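Beta-N-acetylhexosaminidase (Arthrobacter aurescens, PDB 3RCN) probably hydrolyses terminal non-reducing N-acetyl-D-hexosamine residues from N-acetyl-beta-D-hexosaminides, as a family 20 glycoside hydrolase. Local coordinates at residues Ala361-Asp366 and Ala377-Arg383; Glu25-Gly29 and Gly54-Ala58; Leu75-Tyr80 and Ser91-Gly97; Lys154-Leu158 and Glu228-Phe232. All coordinates share one frame; numbering follows the deposited sequence.

Contact 1 (Ala361-Asp366 and Ala377-Arg383); sequences ATSVWD and ALVASWR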
loop_
_atom_site.group_PDB
_atom_site.type_symbol
_atom_site.label_atom_id
_atom_site.label_comp_id
_atom_site.label_asym_id
_atom_site.label_seq_id
_atom_site.Cartn_x
_atom_site.Cartn_y
_atom_site.Cartn_z
ATOM N N ALA A 361 23.995 15.843 -14.892
ATOM C CA ALA A 361 23.586 17.234 -14.783
ATOM C C ALA A 361 23.002 17.473 -13.393
ATOM O O ALA A 361 22.592 16.535 -12.722
ATOM C CB ALA A 361 22.569 17.557 -15.850
ATOM N N THR A 362 22.972 18.727 -12.957
ATOM C CA THR A 362 22.428 19.081 -11.646
ATOM C C THR A 362 21.058 19.729 -11.770
ATOM O O THR A 362 20.758 20.412 -12.751
ATOM C CB THR A 362 23.360 20.048 -10.888
ATOM O OG1 THR A 362 24.520 19.342 -10.447
ATOM C CG2 THR A 362 22.672 20.644 -9.671
ATOM N N SER A 363 20.217 19.495 -10.776
ATOM C CA SER A 363 18.921 20.140 -10.730
ATOM C C SER A 363 18.844 21.001 -9.461
ATOM O O SER A 363 19.280 20.572 -8.391
ATOM C CB SER A 363 17.829 19.074 -10.756
ATOM O OG SER A 363 16.545 19.662 -10.710
ATOM N N VAL A 364 18.316 22.220 -9.585
ATOM C CA VAL A 364 18.183 23.118 -8.439
ATOM C C VAL A 364 16.890 23.928 -8.505
ATOM O O VAL A 364 16.246 23.999 -9.549
ATOM C CB VAL A 364 19.368 24.112 -8.351
ATOM C CG1 VAL A 364 20.688 23.373 -8.310
ATOM C CG2 VAL A 364 19.345 25.073 -9.528
ATOM N N TRP A 365 16.519 24.549 -7.393
ATOM C CA TRP A 365 15.320 25.387 -7.362
ATOM C C TRP A 365 15.520 26.823 -7.872
ATOM O O TRP A 365 14.546 27.529 -8.123
ATOM C CB TRP A 365 14.703 25.407 -5.957
ATOM C CG TRP A 365 14.230 24.066 -5.505
ATOM C CD1 TRP A 365 14.800 23.267 -4.558
ATOM C CD2 TRP A 365 13.100 23.353 -5.998
ATOM N NE1 TRP A 365 14.090 22.095 -4.429
ATOM C CE2 TRP A 365 13.037 22.129 -5.304
ATOM C CE3 TRP A 365 12.126 23.631 -6.959
ATOM C CZ2 TRP A 365 12.049 21.196 -5.539
ATOM C CZ3 TRP A 365 11.152 22.706 -7.189
ATOM C CH2 TRP A 365 11.117 21.501 -6.487
ATOM N N ASP A 366 16.768 27.251 -8.048
ATOM C CA ASP A 366 17.024 28.644 -8.422
ATOM C C ASP A 366 18.512 28.965 -8.628
ATOM O O ASP A 366 19.370 28.195 -8.207
ATOM C CB ASP A 366 16.443 29.563 -7.353
ATOM C CG ASP A 366 15.524 30.605 -7.928
ATOM O OD1 ASP A 366 15.666 30.944 -9.125
ATOM O OD2 ASP A 366 14.659 31.085 -7.173
ATOM N N ALA A 377 22.630 21.997 -16.418
ATOM C CA ALA A 377 21.882 22.410 -15.232
ATOM C C ALA A 377 20.411 22.657 -15.541
ATOM O O ALA A 377 20.059 23.352 -16.498
ATOM C CB ALA A 377 22.493 23.616 -14.579
ATOM N N LEU A 378 19.565 22.058 -14.713
ATOM C CA LEU A 378 18.128 22.184 -14.808
ATOM C C LEU A 378 17.630 23.038 -13.651
ATOM O O LEU A 378 17.954 22.774 -12.483
ATOM C CB LEU A 378 17.495 20.797 -14.715
ATOM C CG LEU A 378 15.977 20.736 -14.621
ATOM C CD1 LEU A 378 15.386 21.422 -15.834
ATOM C CD2 LEU A 378 15.544 19.295 -14.559
ATOM N N VAL A 379 16.847 24.062 -13.975
ATOM C CA VAL A 379 16.207 24.859 -12.951
ATOM C C VAL A 379 14.730 24.513 -12.803
ATOM O O VAL A 379 13.996 24.477 -13.781
ATOM C CB VAL A 379 16.341 26.351 -13.244
ATOM C CG1 VAL A 379 15.762 27.171 -12.088
ATOM C CG2 VAL A 379 17.790 26.694 -13.460
ATOM N N ALA A 380 14.293 24.280 -11.572
ATOM C CA ALA A 380 12.868 24.114 -11.316
ATOM C C ALA A 380 12.339 25.430 -10.764
ATOM O O ALA A 380 12.582 25.782 -9.605
ATOM C CB ALA A 380 12.637 22.991 -10.317
ATOM N N SER A 381 11.572 26.131 -11.589
ATOM C CA SER A 381 11.176 27.491 -11.273
ATOM C C SER A 381 9.825 27.558 -10.575
ATOM O O SER A 381 8.783 27.316 -11.194
ATOM C CB SER A 381 11.099 28.317 -12.555
ATOM O OG SER A 381 10.651 29.624 -12.245
ATOM N N TRP A 382 9.854 27.929 -9.298
ATOM C CA TRP A 382 8.645 28.106 -8.505
ATOM C C TRP A 382 8.114 29.544 -8.542
ATOM O O TRP A 382 7.002 29.816 -8.084
ATOM C CB TRP A 382 8.923 27.688 -7.065
ATOM C CG TRP A 382 10.157 28.300 -6.534
ATOM C CD1 TRP A 382 11.418 27.784 -6.583
ATOM C CD2 TRP A 382 10.264 29.568 -5.884
ATOM N NE1 TRP A 382 12.307 28.651 -5.993
ATOM C CE2 TRP A 382 11.622 29.756 -5.559
ATOM C CE3 TRP A 382 9.343 30.563 -5.546
ATOM C CZ2 TRP A 382 12.081 30.898 -4.912
ATOM C CZ3 TRP A 382 9.799 31.693 -4.901
ATOM C CH2 TRP A 382 11.157 31.853 -4.593
ATOM N N ARG A 383 8.907 30.461 -9.093
ATOM C CA ARG A 383 8.450 31.825 -9.321
ATOM C C ARG A 383 7.578 31.831 -10.579
ATOM O O ARG A 383 7.382 30.796 -11.218
ATOM C CB ARG A 383 9.645 32.767 -9.484
ATOM C CG ARG A 383 10.937 32.273 -8.819
ATOM C CD ARG A 383 12.065 33.312 -8.898
ATOM N NE ARG A 383 12.040 34.223 -7.756
ATOM C CZ ARG A 383 13.040 34.394 -6.892
ATOM N NH1 ARG A 383 14.182 33.730 -7.041
ATOM N NH2 ARG A 383 12.901 35.242 -5.879
#
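Ala377 brings its CA against Thr362 O in a CA-H...O contact, just before Leu378 N donates to the same oxygen at 2.8 Å. This is the parallel pairing of neighbouring strands in the TIM-type barrel of the family 20 catalytic domain: the axes of strands 361-364 and 378-381 approach to 4.9 Å and run 15° apart. Leu378 also accepts from Val364 N through its O, at 3.0 Å, so one residue bonds to both neighbours of Ser363. The Leu378 side chain shares a face with Ser363, its CD2 lying 4.0 Å from Ser363 OG, while Leu450 and Val399 pack around it. Val379 turns to the other face with Val364, and its CG1 reaches Asp366 CA. Ala380 N closes the ladder on Val364 O at 2.8 Å. Ala380 CB touches the benzo part of the Trp365 indole, 3.5 Å from CE3, and Ala380 O sits at that ring's edge; Trp365 NE1 is bonded to Glu243. Trp382 CG stands between its backbone N and carbonyl carbon (chi1 49°), which brings the NE1 side of the ring close to Trp365 CB; the side chain lies about 7 Å from that of Glu316, the predicted proton donor. Arg383 CG lies over the centre of the Trp382 ring, and Arg383 NH1 forms a salt bridge with OD2 of the poorly ordered Asp366 at 2.7 Å, carboxylate and guanidinium planes 53° apart.

Contact 2 (Glu25-Gly29 and Gly54-Ala58); sequences ELDAG and GWDLA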
loop_
_atom_site.group_PDB
_atom_site.type_symbol
_atom_site.label_atom_id
_atom_site.label_comp_id
_atom_site.label_asym_id
_atom_site.label_seq_id
_atom_site.Cartn_x
_atom_site.Cartn_y
_atom_site.Cartn_z
ATOM N N GLU A 25 -14.307 -8.290 -29.348
ATOM C CA GLU A 25 -14.368 -9.060 -28.112
ATOM C C GLU A 25 -13.080 -9.830 -27.886
ATOM O O GLU A 25 -12.589 -10.523 -28.780
ATOM C CB GLU A 25 -15.539 -10.043 -28.135
ATOM C CG GLU A 25 -16.756 -9.590 -27.346
ATOM C CD GLU A 25 -17.943 -9.298 -28.242
ATOM O OE1 GLU A 25 -18.364 -8.121 -28.316
ATOM O OE2 GLU A 25 -18.454 -10.247 -28.878
ATOM N N LEU A 26 -12.544 -9.707 -26.675
ATOM C CA LEU A 26 -11.349 -10.434 -26.285
ATOM C C LEU A 26 -11.729 -11.555 -25.343
ATOM O O LEU A 26 -12.337 -11.321 -24.308
ATOM C CB LEU A 26 -10.371 -9.515 -25.568
ATOM C CG LEU A 26 -10.006 -8.189 -26.221
ATOM C CD1 LEU A 26 -9.097 -7.444 -25.279
ATOM C CD2 LEU A 26 -9.344 -8.397 -27.569
ATOM N N ASP A 27 -11.364 -12.774 -25.716
ATOM C CA ASP A 27 -11.606 -13.944 -24.888
ATOM C C ASP A 27 -10.357 -14.304 -24.087
ATOM O O ASP A 27 -9.341 -13.625 -24.160
ATOM C CB ASP A 27 -12.034 -15.122 -25.759
ATOM C CG ASP A 27 -11.145 -15.300 -26.960
ATOM O OD1 ASP A 27 -9.962 -15.648 -26.772
ATOM O OD2 ASP A 27 -11.624 -15.089 -28.095
ATOM N N ALA A 28 -10.445 -15.387 -23.332
ATOM C CA ALA A 28 -9.368 -15.812 -22.455
ATOM C C ALA A 28 -8.195 -16.371 -23.245
ATOM O O ALA A 28 -7.151 -16.682 -22.670
ATOM C CB ALA A 28 -9.882 -16.844 -21.458
ATOM N N GLY A 29 -8.378 -16.514 -24.555
ATOM C CA GLY A 29 -7.330 -17.015 -25.434
ATOM C C GLY A 29 -6.477 -15.927 -26.082
ATOM O O GLY A 29 -5.496 -16.210 -26.780
ATOM N N GLY A 54 -7.629 -12.588 -15.125
ATOM C CA GLY A 54 -7.342 -14.005 -14.969
ATOM C C GLY A 54 -6.916 -14.725 -16.255
ATOM O O GLY A 54 -6.805 -15.953 -16.276
ATOM N N TRP A 55 -6.668 -13.998 -17.340
ATOM C CA TRP A 55 -6.215 -14.659 -18.573
ATOM C C TRP A 55 -4.719 -15.021 -18.598
ATOM O O TRP A 55 -3.910 -14.415 -17.893
ATOM C CB TRP A 55 -6.556 -13.828 -19.797
ATOM C CG TRP A 55 -7.993 -13.547 -19.954
ATOM C CD1 TRP A 55 -9.027 -14.249 -19.422
ATOM C CD2 TRP A 55 -8.572 -12.469 -20.692
ATOM N NE1 TRP A 55 -10.221 -13.681 -19.792
ATOM C CE2 TRP A 55 -9.966 -12.581 -20.572
ATOM C CE3 TRP A 55 -8.045 -11.418 -21.449
ATOM C CZ2 TRP A 55 -10.843 -11.685 -21.173
ATOM C CZ3 TRP A 55 -8.916 -10.530 -22.044
ATOM C CH2 TRP A 55 -10.300 -10.670 -21.904
ATOM N N ASP A 56 -4.364 -16.011 -19.412
ATOM C CA ASP A 56 -2.958 -16.376 -19.633
ATOM C C ASP A 56 -2.140 -15.300 -20.364
ATOM O O ASP A 56 -1.005 -15.011 -19.989
ATOM C CB ASP A 56 -2.865 -17.689 -20.414
ATOM C CG ASP A 56 -2.897 -18.907 -19.515
ATOM O OD1 ASP A 56 -2.454 -19.984 -19.961
ATOM O OD2 ASP A 56 -3.357 -18.792 -18.359
ATOM N N LEU A 57 -2.713 -14.725 -21.419
ATOM C CA LEU A 57 -2.032 -13.703 -22.220
ATOM C C LEU A 57 -0.646 -14.154 -22.669
ATOM O O LEU A 57 0.330 -13.430 -22.531
ATOM C CB LEU A 57 -1.967 -12.371 -21.472
ATOM C CG LEU A 57 -3.341 -11.705 -21.379
ATOM C CD1 LEU A 57 -3.305 -10.364 -20.650
ATOM C CD2 LEU A 57 -3.924 -11.563 -22.790
ATOM N N ALA A 58 -0.584 -15.361 -23.216
ATOM C CA ALA A 58 0.653 -15.928 -23.730
ATOM C C ALA A 58 1.084 -15.200 -24.989
ATOM O O ALA A 58 0.243 -14.746 -25.770
ATOM C CB ALA A 58 0.470 -17.417 -24.027
HETATM O O HOH W 1 -5.022 -15.142 -22.720
HETATM O O HOH W 2 -3.010 -16.760 -24.552
#
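The indole of Trp55 lies flat against the backbone of Asp27 and Ala28. Ala28 CA stands 3.5 Å from the centroid of the five-membered ring and 12° off its normal, a CH-pi contact, with Asp27 O over the same face. Ala28 CB extends the overlap to the pyrrole side, 3.4 Å from Trp55 CD1; at the far end, Leu26 CB meets Trp55 CH2 at 3.8 Å. Two torsions set this: CG stands anti to the carbonyl carbon (chi1 -59°), and chi2 of -22° turns the indole plane onto Asp27 and Ala28. The covered backbone runs on from strand 16-26, within this chain an outermost strand of the mixed sheet in the N-terminal alpha/beta domain; Trp55 comes from the loop after helix 39-53. An Asx turn follows there: Gly29 N donates to the anti lone pair of Asp27 OD1 at 2.9 Å. An alanine in place of Trp55 would probably uncover Ala28 CA and Asp27 O and deprive Trp125 of its edge-to-face partner. Beyond the ring, one water accepts from Leu57 N at 2.7 Å, in bonding reach of Ala28 O. Asp56 OD2 forms a salt bridge with Arg43 of the second subunit.

Contact 3 (Leu75-Tyr80 and Ser91-Gly97); sequences LDAEAY and SAGGAAG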
loop_
_atom_site.group_PDB
_atom_site.type_symbol
_atom_site.label_atom_id
_atom_site.label_comp_id
_atom_site.label_asym_id
_atom_site.label_seq_id
_atom_site.Cartn_x
_atom_site.Cartn_y
_atom_site.Cartn_z
ATOM N N LEU A 75 7.364 7.323 -35.898
ATOM C CA LEU A 75 6.795 7.962 -34.709
ATOM C C LEU A 75 7.870 8.388 -33.707
ATOM O O LEU A 75 8.920 7.755 -33.606
ATOM C CB LEU A 75 5.822 7.009 -34.011
ATOM C CG LEU A 75 4.595 6.549 -34.791
ATOM C CD1 LEU A 75 4.102 5.227 -34.248
ATOM C CD2 LEU A 75 3.512 7.601 -34.700
ATOM N N ASP A 76 7.601 9.442 -32.947
ATOM C CA ASP A 76 8.429 9.750 -31.772
ATOM C C ASP A 76 8.438 8.606 -30.748
ATOM O O ASP A 76 7.481 7.821 -30.651
ATOM C CB ASP A 76 7.962 11.040 -31.084
ATOM C CG ASP A 76 8.705 11.305 -29.770
ATOM O OD1 ASP A 76 8.116 11.087 -28.683
ATOM O OD2 ASP A 76 9.889 11.724 -29.826
ATOM N N ALA A 77 9.527 8.515 -29.988
ATOM C CA ALA A 77 9.697 7.477 -28.967
ATOM C C ALA A 77 8.562 7.373 -27.938
ATOM O O ALA A 77 8.231 6.277 -27.518
ATOM C CB ALA A 77 11.038 7.644 -28.253
ATOM N N GLU A 78 8.001 8.501 -27.506
ATOM C CA GLU A 78 6.910 8.489 -26.522
ATOM C C GLU A 78 5.548 8.508 -27.196
ATOM O O GLU A 78 4.523 8.600 -26.533
ATOM C CB GLU A 78 7.005 9.663 -25.544
ATOM C CG GLU A 78 8.042 9.508 -24.434
ATOM C CD GLU A 78 7.810 10.474 -23.271
ATOM O OE1 GLU A 78 7.593 11.679 -23.533
ATOM O OE2 GLU A 78 7.831 10.024 -22.098
ATOM N N ALA A 79 5.543 8.435 -28.518
ATOM C CA ALA A 79 4.318 8.543 -29.300
ATOM C C ALA A 79 3.815 7.167 -29.743
ATOM O O ALA A 79 4.600 6.240 -29.936
ATOM C CB ALA A 79 4.536 9.461 -30.516
ATOM N N TYR A 80 2.503 7.017 -29.858
ATOM C CA TYR A 80 1.943 5.757 -30.319
ATOM C C TYR A 80 0.702 5.965 -31.175
ATOM O O TYR A 80 0.080 7.025 -31.164
ATOM C CB TYR A 80 1.581 4.861 -29.130
ATOM C CG TYR A 80 0.396 5.397 -28.391
ATOM C CD1 TYR A 80 0.565 6.295 -27.345
ATOM C CD2 TYR A 80 -0.891 5.053 -28.768
ATOM C CE1 TYR A 80 -0.510 6.823 -26.680
ATOM C CE2 TYR A 80 -1.980 5.581 -28.104
ATOM C CZ TYR A 80 -1.778 6.460 -27.055
ATOM O OH TYR A 80 -2.845 6.995 -26.384
ATOM N N SER A 91 0.996 0.700 -32.430
ATOM C CA SER A 91 2.268 1.112 -33.050
ATOM C C SER A 91 2.967 2.178 -32.203
ATOM O O SER A 91 2.332 3.134 -31.753
ATOM C CB SER A 91 2.024 1.707 -34.446
ATOM O OG SER A 91 1.253 0.851 -35.269
ATOM N N ALA A 92 4.272 2.045 -32.002
ATOM C CA ALA A 92 5.010 3.081 -31.284
ATOM C C ALA A 92 6.449 3.253 -31.795
ATOM O O ALA A 92 6.990 2.359 -32.457
ATOM C CB ALA A 92 4.984 2.803 -29.772
ATOM N N GLY A 93 7.062 4.397 -31.491
ATOM C CA GLY A 93 8.452 4.643 -31.867
ATOM C C GLY A 93 9.446 4.035 -30.883
ATOM O O GLY A 93 10.641 3.902 -31.162
ATOM N N GLY A 94 8.941 3.656 -29.714
ATOM C CA GLY A 94 9.764 3.034 -28.698
ATOM C C GLY A 94 8.961 2.383 -27.579
ATOM O O GLY A 94 7.729 2.398 -27.581
ATOM N N ALA A 95 9.683 1.812 -26.625
ATOM C CA ALA A 95 9.095 1.172 -25.471
ATOM C C ALA A 95 8.111 2.085 -24.742
ATOM O O ALA A 95 6.955 1.704 -24.512
ATOM C CB ALA A 95 10.179 0.712 -24.534
ATOM N N ALA A 96 8.563 3.281 -24.378
ATOM C CA ALA A 96 7.696 4.218 -23.679
ATOM C C ALA A 96 6.410 4.485 -24.458
ATOM O O ALA A 96 5.335 4.590 -23.869
ATOM C CB ALA A 96 8.422 5.515 -23.399
ATOM N N GLY A 97 6.514 4.592 -25.778
ATOM C CA GLY A 97 5.343 4.830 -26.601
ATOM C C GLY A 97 4.357 3.681 -26.497
ATOM O O GLY A 97 3.156 3.884 -26.299
#
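The phenol ring of Tyr80 is approached at a slant by the carbonyl oxygens Ser91 O and Gly97 O, the latter 3.7 Å from Tyr80 CD1. Both oxygens lie nearer to CB than to the ring atoms; CG stands between the backbone N and the carbonyl carbon (chi1 71°), and the ring leads away to Thr104, which bonds its OH. The other flat group, the Asp76 carboxylate, receives Glu78 N on OD1 at 2.8 Å from 57° out of its plane, an Asx turn overlaid on the type I turn Asp76-Ala79. The contact lies at the open end of the beta hairpin 80-84/88-92 in the N-terminal domain, where Tyr80 and Ala92 form an antiparallel non-hydrogen-bonded pair, their CB atoms 4.0 Å apart. Gly93 N makes a weak hydrogen bond to Ala79 O at 3.4 Å. Gly93 CA gives CA-H...O contacts to Leu75 O and Asp76 O, and a beta carbon there would collide with both. At Gly97, in the first turn of helix 95-109, a beta carbon would likewise run into Ala77 O and Ala79 O. Leu75 CD1 packs 3.8 Å from Ala92 CA, and Glu78 CG touches Ala96 CB before its salt bridge with Arg141.

Contact 4 (Lys154-Leu158 and Glu228-Phe232); sequences KDNVL and EIVAF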
loop_
_atom_site.group_PDB
_atom_site.type_symbol
_atom_site.label_atom_id
_atom_site.label_comp_id
_atom_site.label_asym_id
_atom_site.label_seq_id
_atom_site.Cartn_x
_atom_site.Cartn_y
_atom_site.Cartn_z
ATOM N N LYS A 154 7.157 1.961 1.565
ATOM C CA LYS A 154 7.477 1.490 0.220
ATOM C C LYS A 154 6.259 0.979 -0.578
ATOM O O LYS A 154 6.126 1.279 -1.770
ATOM C CB LYS A 154 8.559 0.416 0.322
ATOM C CG LYS A 154 9.041 -0.139 -1.002
ATOM C CD LYS A 154 10.327 -0.934 -0.803
ATOM C CE LYS A 154 10.090 -2.263 -0.067
ATOM N NZ LYS A 154 9.390 -3.260 -0.925
ATOM N N ASP A 155 5.383 0.207 0.072
ATOM C CA ASP A 155 4.163 -0.296 -0.571
ATOM C C ASP A 155 3.330 0.835 -1.200
ATOM O O ASP A 155 2.797 0.706 -2.302
ATOM C CB ASP A 155 3.297 -1.085 0.432
ATOM C CG ASP A 155 3.867 -2.481 0.762
ATOM O OD1 ASP A 155 3.466 -3.069 1.807
ATOM O OD2 ASP A 155 4.707 -2.988 -0.025
ATOM N N ASN A 156 3.234 1.948 -0.484
ATOM C CA ASN A 156 2.468 3.098 -0.938
ATOM C C ASN A 156 3.168 3.896 -2.042
ATOM O O ASN A 156 2.514 4.381 -2.974
ATOM C CB ASN A 156 2.107 3.976 0.257
ATOM C CG ASN A 156 1.309 3.213 1.301
ATOM O OD1 ASN A 156 1.847 2.754 2.314
ATOM N ND2 ASN A 156 0.029 3.033 1.034
ATOM N N VAL A 157 4.493 4.011 -1.948
ATOM C CA VAL A 157 5.286 4.630 -3.015
ATOM C C VAL A 157 5.091 3.911 -4.362
ATOM O O VAL A 157 4.904 4.560 -5.388
ATOM C CB VAL A 157 6.812 4.684 -2.675
ATOM C CG1 VAL A 157 7.616 5.231 -3.857
ATOM C CG2 VAL A 157 7.084 5.511 -1.415
ATOM N N LEU A 158 5.126 2.579 -4.369
ATOM C CA LEU A 158 5.022 1.863 -5.635
ATOM C C LEU A 158 3.623 2.051 -6.190
ATOM O O LEU A 158 3.427 2.091 -7.413
ATOM C CB LEU A 158 5.324 0.383 -5.466
ATOM C CG LEU A 158 6.646 0.082 -4.771
ATOM C CD1 LEU A 158 6.767 -1.395 -4.399
ATOM C CD2 LEU A 158 7.810 0.540 -5.659
ATOM N N GLU A 228 14.672 -1.024 -5.942
ATOM C CA GLU A 228 13.350 -1.503 -6.315
ATOM C C GLU A 228 12.464 -0.379 -6.854
ATOM O O GLU A 228 11.848 -0.502 -7.912
ATOM C CB GLU A 228 12.677 -2.196 -5.127
ATOM C CG GLU A 228 11.293 -2.788 -5.442
ATOM C CD GLU A 228 10.676 -3.593 -4.267
ATOM O OE1 GLU A 228 11.168 -3.493 -3.123
ATOM O OE2 GLU A 228 9.685 -4.329 -4.485
ATOM N N ILE A 229 12.404 0.724 -6.128
ATOM C CA ILE A 229 11.564 1.828 -6.542
ATOM C C ILE A 229 12.003 2.345 -7.909
ATOM O O ILE A 229 11.150 2.638 -8.767
ATOM C CB ILE A 229 11.617 2.958 -5.524
ATOM C CG1 ILE A 229 10.751 2.608 -4.319
ATOM C CG2 ILE A 229 11.143 4.250 -6.159
ATOM C CD1 ILE A 229 11.061 3.415 -3.083
ATOM N N VAL A 230 13.328 2.442 -8.104
ATOM C CA VAL A 230 13.907 2.867 -9.373
ATOM C C VAL A 230 13.586 1.888 -10.508
ATOM O O VAL A 230 13.212 2.299 -11.611
ATOM C CB VAL A 230 15.453 3.082 -9.282
ATOM C CG1 VAL A 230 16.049 3.266 -10.668
ATOM C CG2 VAL A 230 15.799 4.281 -8.404
ATOM N N ALA A 231 13.739 0.595 -10.243
ATOM C CA ALA A 231 13.374 -0.434 -11.220
ATOM C C ALA A 231 11.868 -0.451 -11.504
ATOM O O ALA A 231 11.444 -0.579 -12.658
ATOM C CB ALA A 231 13.845 -1.795 -10.758
ATOM N N PHE A 232 11.067 -0.311 -10.450
ATOM C CA PHE A 232 9.615 -0.261 -10.588
ATOM C C PHE A 232 9.238 0.918 -11.489
ATOM O O PHE A 232 8.472 0.762 -12.442
ATOM C CB PHE A 232 8.953 -0.155 -9.198
ATOM C CG PHE A 232 7.456 -0.372 -9.189
ATOM C CD1 PHE A 232 6.583 0.694 -9.338
ATOM C CD2 PHE A 232 6.922 -1.630 -8.977
ATOM C CE1 PHE A 232 5.201 0.503 -9.297
ATOM C CE2 PHE A 232 5.542 -1.831 -8.956
ATOM C CZ PHE A 232 4.687 -0.763 -9.112
#
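Lys154 NZ and Glu228 OE1 form a hydrogen-bonded salt bridge 2.8 Å long, the ammonium meeting the oxygen from 37° out of the carboxylate plane. Glu228 is extended, whereas the lysine bends at its last two torsions (chi4 72°) to bring NZ across it at about a right angle. On the second subunit, Arg115 pairs with Glu228 OE1 and the backbone N of Gln116 bonds to OE2. Next to the ion pair, Leu158 CD1 lies 4.1 Å from Glu228 OE2. Leu158 CB stands over the centre of the Phe232 ring, 3.9 Å from its centroid and 13° off the normal, a CH-pi contact, and Leu158 CD2 lies 3.7 Å from Phe232 CG. Leu158 CD2 also meets Ile229 CG1 at 3.8 Å, and Val157 CG1 closes on Ile229 CD1 at 4.0 Å. Replacing Phe232 by a serine is likely to leave Leu158 without the ring face it packs on and Arg236 without its cation-pi partner. The two helices, 154-166 and 223-235, come after the adjacent parallel strands 140-146 and 171-178, the second indirectly, and belong to the outer layer of the TIM-type barrel; these segments run nearly parallel, their axes 10.7 Å apart. A buried glutamate shared between a lysine of its own chain and an arginine of the other implies a negative charge that is probably well compensated.

Contacts 1 and 4 both belong to the catalytic barrel and are largely buried, yet differ in kind: contact 1 joins neighbouring strands of the barrel wall through backbone hydrogen bonds, while contact 4 joins two outer helices mainly through side chains, with no backbone hydrogen bond between them. Their centres are about 25 Å apart, on opposite sides of the chain's centre. Contacts 2 and 3 reach the same mixed sheet of the N-terminal domain and are partly buried, with little direct hydrogen bonding across either: a tryptophan face and waters serve the first, glycines set against carbonyls the second. Contacts 2 and 4 both touch the second subunit, through Asp56 and Glu228; contacts 1 and 3 do not.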